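Long-range contacts in butyryl-CoA dehydrogenase (Marinomonas mediterranea, PDB 6CXT), which belongs to the acyl-CoA dehydrogenase family of flavoproteins and binds flavin-adenine dinucleotide at a pocket beside that of the ligand FK4: residues Y148-G153 and C217-D222; Y300-Q305 and K314-S319. All blocks are in the same frame, centred on the assembly; numbering follows the deposited sequence. Where two conformers were deposited one is given.

In the fold
Contact 1 (Y148-G153 with C217-D222) and contact 2 (Y300-Q305 with K314-S319) share no helix or strand; their centres lie about 35 Å apart. Contact 1 joins two antiparallel strands in the middle domain of the acyl-CoA dehydrogenase fold, about 26 Å from the centre of the chain, and is only partly buried. Contact 2 is a buried helix-helix contact in the C-terminal helical domain, about 15 Å from that centre. Their chemistry follows the architecture: main-chain hydrogen bonds hold the strands together, whereas the helices, whose N-H and C=O groups bond largely within each helix, meet through alanines, with V316, Y301 and Q305 around them, and a bridging water.

Contact 1 of 2, residues Y148-G153 and C217-D222; sequences YVLNGG and CTIHKD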
loop_
_atom_site.group_PDB
_atom_site.type_symbol
_atom_site.label_atom_id
_atom_site.label_comp_id
_atom_site.label_asym_id
_atom_site.label_seq_id
_atom_site.Cartn_x
_atom_site.Cartn_y
_atom_site.Cartn_z
ATOM N N TYR B 148 -34.568 30.873 22.244
ATOM C CA TYR B 148 -33.591 29.964 22.800
ATOM C C TYR B 148 -32.371 30.740 23.122
ATOM O O TYR B 148 -32.088 31.679 22.425
ATOM C CB TYR B 148 -33.236 28.897 21.777
ATOM C CG TYR B 148 -34.226 27.781 21.695
ATOM C CD1 TYR B 148 -34.132 26.682 22.553
ATOM C CD2 TYR B 148 -35.243 27.816 20.748
ATOM C CE1 TYR B 148 -35.044 25.629 22.467
ATOM C CE2 TYR B 148 -36.147 26.767 20.632
ATOM C CZ TYR B 148 -36.053 25.688 21.493
ATOM O OH TYR B 148 -36.977 24.666 21.372
ATOM N N VAL B 149 -31.711 30.383 24.210
ATOM C CA VAL B 149 -30.457 30.986 24.585
ATOM C C VAL B 149 -29.367 29.929 24.324
ATOM O O VAL B 149 -29.377 28.831 24.933
ATOM C CB VAL B 149 -30.497 31.416 26.064
ATOM C CG1 VAL B 149 -29.169 31.967 26.573
ATOM C CG2 VAL B 149 -31.617 32.466 26.250
ATOM N N LEU B 150 -28.395 30.315 23.490
ATOM C CA LEU B 150 -27.328 29.399 23.027
ATOM C C LEU B 150 -26.029 29.781 23.693
ATOM O O LEU B 150 -25.671 30.981 23.775
ATOM C CB LEU B 150 -27.203 29.455 21.509
ATOM C CG LEU B 150 -28.042 28.467 20.698
ATOM C CD1 LEU B 150 -29.552 28.762 20.705
ATOM C CD2 LEU B 150 -27.522 28.393 19.266
ATOM N N ASN B 151 -25.336 28.769 24.204
ATOM C CA ASN B 151 -24.133 29.002 24.878
ATOM C C ASN B 151 -23.082 27.936 24.536
ATOM O O ASN B 151 -23.304 26.766 24.814
ATOM C CB ASN B 151 -24.409 28.980 26.362
ATOM C CG ASN B 151 -23.446 29.827 27.117
ATOM O OD1 ASN B 151 -23.461 31.061 27.023
ATOM N ND2 ASN B 151 -22.568 29.170 27.860
ATOM N N GLY B 152 -21.931 28.339 23.986
ATOM C CA GLY B 152 -20.812 27.355 23.829
ATOM C C GLY B 152 -19.841 27.822 22.742
ATOM O O GLY B 152 -20.115 28.805 22.039
ATOM N N GLY B 153 -18.705 27.124 22.632
ATOM C CA GLY B 153 -17.671 27.396 21.565
ATOM C C GLY B 153 -17.717 26.318 20.460
ATOM O O GLY B 153 -17.992 25.146 20.735
ATOM N N CYS B 217 -26.361 33.715 23.474
ATOM C CA CYS B 217 -26.934 34.271 22.281
ATOM C C CYS B 217 -28.395 33.922 22.353
ATOM O O CYS B 217 -28.740 32.730 22.458
ATOM C CB CYS B 217 -26.313 33.616 21.018
ATOM S SG CYS B 217 -24.628 34.203 20.806
ATOM N N THR B 218 -29.244 34.949 22.235
ATOM C CA THR B 218 -30.686 34.767 22.179
ATOM C C THR B 218 -31.219 34.778 20.810
ATOM O O THR B 218 -31.067 35.754 20.053
ATOM C CB THR B 218 -31.366 35.847 23.086
ATOM O OG1 THR B 218 -30.889 35.589 24.401
ATOM C CG2 THR B 218 -32.879 35.725 23.029
ATOM N N ILE B 219 -31.894 33.700 20.438
ATOM C CA ILE B 219 -32.526 33.728 19.125
ATOM C C ILE B 219 -33.999 33.274 19.199
ATOM O O ILE B 219 -34.356 32.431 20.038
ATOM C CB ILE B 219 -31.788 32.805 18.098
ATOM C CG1 ILE B 219 -31.742 31.382 18.647
ATOM C CG2 ILE B 219 -30.331 33.276 17.843
ATOM C CD1 ILE B 219 -31.268 30.391 17.612
ATOM N N HIS B 220 -34.794 33.785 18.275
ATOM C CA HIS B 220 -36.192 33.426 18.219
ATOM C C HIS B 220 -36.317 31.972 17.791
ATOM O O HIS B 220 -35.535 31.492 16.973
ATOM C CB HIS B 220 -36.946 34.315 17.250
ATOM C CG HIS B 220 -38.426 34.176 17.374
ATOM N ND1 HIS B 220 -39.181 33.436 16.494
ATOM C CD2 HIS B 220 -39.287 34.634 18.317
ATOM C CE1 HIS B 220 -40.447 33.461 16.874
ATOM N NE2 HIS B 220 -40.538 34.182 17.976
ATOM N N LYS B 221 -37.306 31.282 18.343
ATOM C CA LYS B 221 -37.544 29.875 18.023
ATOM C C LYS B 221 -37.792 29.604 16.543
ATOM O O LYS B 221 -37.530 28.490 16.108
ATOM C CB LYS B 221 -38.696 29.303 18.860
ATOM C CG LYS B 221 -40.055 29.840 18.433
ATOM C CD LYS B 221 -41.165 29.211 19.251
ATOM C CE LYS B 221 -42.500 29.823 18.858
ATOM N NZ LYS B 221 -43.556 29.255 19.731
ATOM N N ASP B 222 -38.260 30.578 15.758
ATOM C CA ASP B 222 -38.437 30.355 14.327
ATOM C C ASP B 222 -37.094 30.109 13.599
ATOM O O ASP B 222 -37.093 29.766 12.433
ATOM C CB ASP B 222 -39.124 31.541 13.645
ATOM C CG ASP B 222 -40.587 31.751 14.118
ATOM O OD1 ASP B 222 -41.154 30.912 14.885
ATOM O OD2 ASP B 222 -41.163 32.788 13.716
#
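The Y148 ring meets K221 obliquely, CE2 lying 4.0 Å from K221 CB, while F184 of strand 181-187 meets it edge-to-face. CG of Y148 stands beside its backbone N (chi1 -81°), on the side where the partner chain leads on to K221. Beyond CG the lysine runs extended, away from the ring, and NZ makes a weak, long ion pair with D146. At the H220 ring, D222 CB lies at the edge, in plane, and Y147 meets it edge-to-face. From Y148 onward the backbones pair as antiparallel strands, the inner two of a four-stranded sheet in the acyl-CoA dehydrogenase middle domain. Y148 and I219 form a hydrogen-bonded pair, Y148 N to I219 O at 2.7 Å and I219 N to Y148 O at 2.8 Å, both nearly straight. L150 and C217 form the next: L150 N, tilted 19° from the carbonyl plane, is 2.6 Å from C217 O, and C217 N, in plane, 2.8 Å from L150 O. Between them lies the non-hydrogen-bonded pair V149 and T218, beta-branched residues suited to extended strands, V149 CG2 3.7 Å from T218 OG1. On the face of Y148, L150, C217 and I219, L150 and I219 both touch F184, and L150 CD1 touches I219 CD1 at 3.9 Å.

Contact 2 of 2, residues Y300-Q305 and K314-S319; sequences YYAAWQ and KAVAMS
A302 and A315 bring the two helices together, and the contact between them is chiefly apolar. The axes of 300-305 and 314-319 run nearly antiparallel, at 153°, and approach to 8.4 Å, a close spacing that suits the small alanine side chains. A302 CB points at the opposite helix and sits 3.6 Å from A315 O. The same methyl meets V316 CG2 at 3.9 Å and S319 CB at 4.0 Å, so one alanine is lodged among three residues of 314-319. Y301 contributes an aromatic contact: CG is anti to the backbone N (chi1 179°), and ring atom CE2 reaches A315 CB at 3.9 Å, approaching obliquely.

No direct hydrogen bond crosses between the segments; the polar link is made by water. Its O donates to Q305 OE1 at 2.6 Å, and the same water O accepts from A315 N at 2.9 Å. A315 lies in the first turn of helix 313-338, where an N-H has no acceptor four residues back within the helix, so water can take it. Glutamine is long enough to carry OE1 across, 3.4 Å from A315 CB.

The pair is the antiparallel hairpin of helices 279-306 and 313-338 in the helical C-terminal domain. A303 packs on helix 64-77, V316 on helix 231-245, and M318 on helix 366-377, while F3 of the second subunit meets the Y301 ring edge-to-face.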
loop_
_atom_site.group_PDB
_atom_site.type_symbol
_atom_site.label_atom_id
_atom_site.label_comp_id
_atom_site.label_asym_id
_atom_site.label_seq_id
_atom_site.Cartn_x
_atom_site.Cartn_y
_atom_site.Cartn_z
ATOM N N TYR B 300 -20.533 9.252 -8.912
ATOM C CA TYR B 300 -21.735 9.174 -9.779
ATOM C C TYR B 300 -22.746 8.188 -9.191
ATOM O O TYR B 300 -23.930 8.488 -9.083
ATOM C CB TYR B 300 -21.382 8.806 -11.219
ATOM C CG TYR B 300 -20.584 9.860 -11.966
ATOM C CD1 TYR B 300 -20.359 11.161 -11.403
ATOM C CD2 TYR B 300 -20.004 9.553 -13.208
ATOM C CE1 TYR B 300 -19.630 12.102 -12.098
ATOM C CE2 TYR B 300 -19.269 10.507 -13.927
ATOM C CZ TYR B 300 -19.069 11.768 -13.345
ATOM O OH TYR B 300 -18.344 12.698 -14.028
ATOM N N TYR B 301 -22.244 7.037 -8.731
ATOM C CA TYR B 301 -23.084 6.059 -8.116
ATOM C C TYR B 301 -23.728 6.592 -6.823
ATOM O O TYR B 301 -24.963 6.411 -6.647
ATOM C CB TYR B 301 -22.337 4.755 -7.881
ATOM C CG TYR B 301 -23.195 3.730 -7.211
ATOM C CD1 TYR B 301 -24.338 3.200 -7.864
ATOM C CD2 TYR B 301 -22.911 3.293 -5.902
ATOM C CE1 TYR B 301 -25.145 2.245 -7.236
ATOM C CE2 TYR B 301 -23.726 2.329 -5.271
ATOM C CZ TYR B 301 -24.819 1.810 -5.961
ATOM O OH TYR B 301 -25.611 0.889 -5.310
ATOM N N ALA B 302 -22.946 7.253 -5.941
ATOM C CA ALA B 302 -23.481 7.788 -4.694
ATOM C C ALA B 302 -24.536 8.855 -5.029
ATOM O O ALA B 302 -25.601 8.836 -4.392
ATOM C CB ALA B 302 -22.388 8.441 -3.833
ATOM N N ALA B 303 -24.259 9.736 -6.004
ATOM C CA ALA B 303 -25.207 10.796 -6.359
ATOM C C ALA B 303 -26.494 10.189 -6.928
ATOM O O ALA B 303 -27.596 10.619 -6.584
ATOM C CB ALA B 303 -24.598 11.791 -7.332
ATOM N N TRP B 304 -26.363 9.197 -7.802
ATOM C CA TRP B 304 -27.541 8.520 -8.337
ATOM C C TRP B 304 -28.336 7.855 -7.237
ATOM O O TRP B 304 -29.571 7.927 -7.216
ATOM C CB TRP B 304 -27.150 7.473 -9.410
ATOM C CG TRP B 304 -28.324 6.651 -9.849
ATOM C CD1 TRP B 304 -29.228 6.978 -10.818
ATOM C CD2 TRP B 304 -28.721 5.388 -9.329
ATOM N NE1 TRP B 304 -30.172 5.982 -10.937
ATOM C CE2 TRP B 304 -29.888 4.992 -10.039
ATOM C CE3 TRP B 304 -28.195 4.531 -8.352
ATOM C CZ2 TRP B 304 -30.550 3.781 -9.792
ATOM C CZ3 TRP B 304 -28.868 3.314 -8.103
ATOM C CH2 TRP B 304 -30.028 2.957 -8.835
ATOM N N GLN B 305 -27.648 7.161 -6.349
ATOM C CA GLN B 305 -28.335 6.421 -5.313
ATOM C C GLN B 305 -29.078 7.366 -4.344
ATOM O O GLN B 305 -30.186 7.036 -3.860
ATOM C CB GLN B 305 -27.393 5.518 -4.534
ATOM C CG GLN B 305 -28.087 4.234 -4.154
ATOM C CD GLN B 305 -27.365 3.457 -3.103
ATOM O OE1 GLN B 305 -26.677 4.014 -2.226
ATOM N NE2 GLN B 305 -27.510 2.152 -3.174
ATOM N N LYS B 314 -24.042 4.193 2.810
ATOM C CA LYS B 314 -22.838 3.378 2.476
ATOM C C LYS B 314 -22.148 3.905 1.219
ATOM O O LYS B 314 -20.940 4.133 1.250
ATOM C CB LYS B 314 -23.225 1.910 2.273
ATOM C CG LYS B 314 -22.015 0.946 2.119
ATOM C CD LYS B 314 -22.524 -0.499 2.029
ATOM C CE LYS B 314 -23.163 -0.711 0.654
ATOM N NZ LYS B 314 -23.582 -2.107 0.608
ATOM N N ALA B 315 -22.910 4.130 0.142
ATOM C CA ALA B 315 -22.334 4.602 -1.108
ATOM C C ALA B 315 -21.679 5.962 -0.937
ATOM O O ALA B 315 -20.634 6.247 -1.572
ATOM C CB ALA B 315 -23.379 4.688 -2.210
ATOM N N VAL B 316 -22.319 6.836 -0.143
ATOM C CA VAL B 316 -21.761 8.182 0.085
ATOM C C VAL B 316 -20.478 8.120 0.909
ATOM O O VAL B 316 -19.471 8.799 0.601
ATOM C CB VAL B 316 -22.836 9.145 0.708
ATOM C CG1 VAL B 316 -22.169 10.427 1.244
ATOM C CG2 VAL B 316 -23.857 9.516 -0.359
ATOM N N ALA B 317 -20.486 7.317 1.958
ATOM C CA ALA B 317 -19.288 7.200 2.750
ATOM C C ALA B 317 -18.137 6.555 1.888
ATOM O O ALA B 317 -16.981 6.971 2.021
ATOM C CB ALA B 317 -19.548 6.342 3.984
ATOM N N MET B 318 -18.453 5.534 1.073
ATOM C CA MET B 318 -17.413 4.949 0.217
ATOM C C MET B 318 -16.853 5.999 -0.752
ATOM O O MET B 318 -15.636 6.042 -0.982
ATOM C CB MET B 318 -17.969 3.743 -0.559
ATOM C CG MET B 318 -18.251 2.554 0.361
ATOM S SD MET B 318 -18.646 1.149 -0.720
ATOM C CE MET B 318 -18.592 -0.124 0.552
ATOM N N SER B 319 -17.707 6.826 -1.328
ATOM C CA SER B 319 -17.283 7.828 -2.277
ATOM C C SER B 319 -16.413 8.869 -1.637
ATOM O O SER B 319 -15.327 9.233 -2.183
ATOM C CB SER B 319 -18.513 8.464 -2.899
ATOM O OG SER B 319 -18.179 9.497 -3.791
HETATM O O HOH W 1 -25.557 2.935 -0.170
#